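Local coordinates for protein ectonucleoside triphosphate diphosphohydrolase 4 (Homo sapiens, PDB 6WG5) that belongs to the GDA1/CD39 family of nucleoside phosphatases and adopts a fold of the actin-like superfamily, at residues 168-172 against 173-177. Sequence-based numbering, arbitrary orientation.
Sequences EVISG and KQEGV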
# COMPACT_ATOMS: atom_id res chain seq x y z
N GLU A 168 5.22 18.88 -0.21
CA GLU A 168 6.08 18.10 0.68
C GLU A 168 6.44 16.79 0.01
O GLU A 168 5.67 16.24 -0.79
CB GLU A 168 5.37 17.85 2.01
CG GLU A 168 6.07 16.87 2.95
CD GLU A 168 5.24 16.54 4.17
OE1 GLU A 168 5.78 15.95 5.12
OE2 GLU A 168 4.03 16.86 4.16
N VAL A 169 7.63 16.29 0.34
CA VAL A 169 8.07 14.95 -0.03
C VAL A 169 7.80 14.06 1.17
O VAL A 169 8.48 14.16 2.20
CB VAL A 169 9.55 14.92 -0.42
CG1 VAL A 169 9.99 13.50 -0.77
CG2 VAL A 169 9.81 15.86 -1.59
N ILE A 170 6.81 13.18 1.05
CA ILE A 170 6.42 12.31 2.16
C ILE A 170 7.32 11.09 2.19
O ILE A 170 7.81 10.62 1.15
CB ILE A 170 4.94 11.92 2.06
CG1 ILE A 170 4.67 11.10 0.79
CG2 ILE A 170 4.06 13.18 2.08
CD1 ILE A 170 3.28 10.49 0.74
N SER A 171 7.54 10.56 3.39
CA SER A 171 8.33 9.35 3.56
C SER A 171 7.50 8.11 3.22
O SER A 171 6.26 8.16 3.16
CB SER A 171 8.86 9.25 4.99
OG SER A 171 7.79 9.21 5.92
N GLY A 172 8.19 7.00 3.00
CA GLY A 172 7.49 5.74 2.78
C GLY A 172 6.62 5.34 3.95
O GLY A 172 5.56 4.73 3.77
N LYS A 173 7.06 5.67 5.17
CA LYS A 173 6.24 5.42 6.35
C LYS A 173 4.93 6.19 6.27
O LYS A 173 3.85 5.65 6.55
CB LYS A 173 7.02 5.81 7.61
CG LYS A 173 6.34 5.45 8.92
CD LYS A 173 6.71 6.46 9.99
CE LYS A 173 6.73 5.86 11.38
NZ LYS A 173 7.24 6.84 12.38
N GLN A 174 4.99 7.47 5.89
CA GLN A 174 3.77 8.26 5.74
C GLN A 174 2.88 7.69 4.65
O GLN A 174 1.65 7.67 4.79
CB GLN A 174 4.12 9.72 5.42
CG GLN A 174 4.84 10.46 6.54
CD GLN A 174 5.15 11.89 6.17
OE1 GLN A 174 6.21 12.18 5.60
NE2 GLN A 174 4.23 12.80 6.48
N GLU A 175 3.47 7.23 3.54
CA GLU A 175 2.68 6.64 2.47
C GLU A 175 1.94 5.41 2.97
O GLU A 175 0.77 5.19 2.63
CB GLU A 175 3.57 6.30 1.29
CG GLU A 175 2.83 6.14 -0.02
CD GLU A 175 3.73 5.68 -1.16
OE1 GLU A 175 4.97 5.78 -1.01
OE2 GLU A 175 3.20 5.23 -2.19
N GLY A 176 2.60 4.59 3.78
CA GLY A 176 1.94 3.42 4.35
C GLY A 176 0.81 3.79 5.28
O GLY A 176 -0.26 3.18 5.25
N VAL A 177 1.02 4.81 6.13
CA VAL A 177 -0.04 5.26 7.02
C VAL A 177 -1.23 5.76 6.22
O VAL A 177 -2.38 5.37 6.47
CB VAL A 177 0.49 6.35 7.98
CG1 VAL A 177 -0.64 6.88 8.86
CG2 VAL A 177 1.61 5.80 8.84
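Ser171 and Gln174 form a capping box, identified by two reciprocal bonds at the start of a helix. Ser171 is the N-cap: its OG sits between the backbone N and the carbonyl carbon (chi1 60°), from where it accepts from Gln174 N at 3.3 Å. In return, Ser171 N donates to Gln174 OE1 at 3.0 Å, nearly straight at the hydrogen (169°) but with the donor tilted 32° from the amide's carbonyl plane. Gln174 has CG anti to its carbonyl carbon and continues extended, which carries the amide back past the serine hydroxyl; CG passes 3.3 Å from Ser171 OG.

Backbone bonds then begin the first helical turns, Glu175 N to Ser171 O and Gly176 N to Gly172 O, both 3.0 Å.

Ile170 bridges two helix residues, with CB 4.1 Å from Gln174 CB and CD1 4.2 Å from Glu175 CB; Ile170 and Glu175 also touch Trp479 of helix 479-487. Further on, the charged ends turn to other partners, Glu175 OE1 in a salt bridge with Arg136 and Lys173 NZ on the carbonyl of Leu255.

The capped junction thus joins strand 167-169, which pairs in parallel with strand 127-131, to helix 172-186, whose Val177 packs on Ala256 and Phe258 of strand 255-259 in the other sheet.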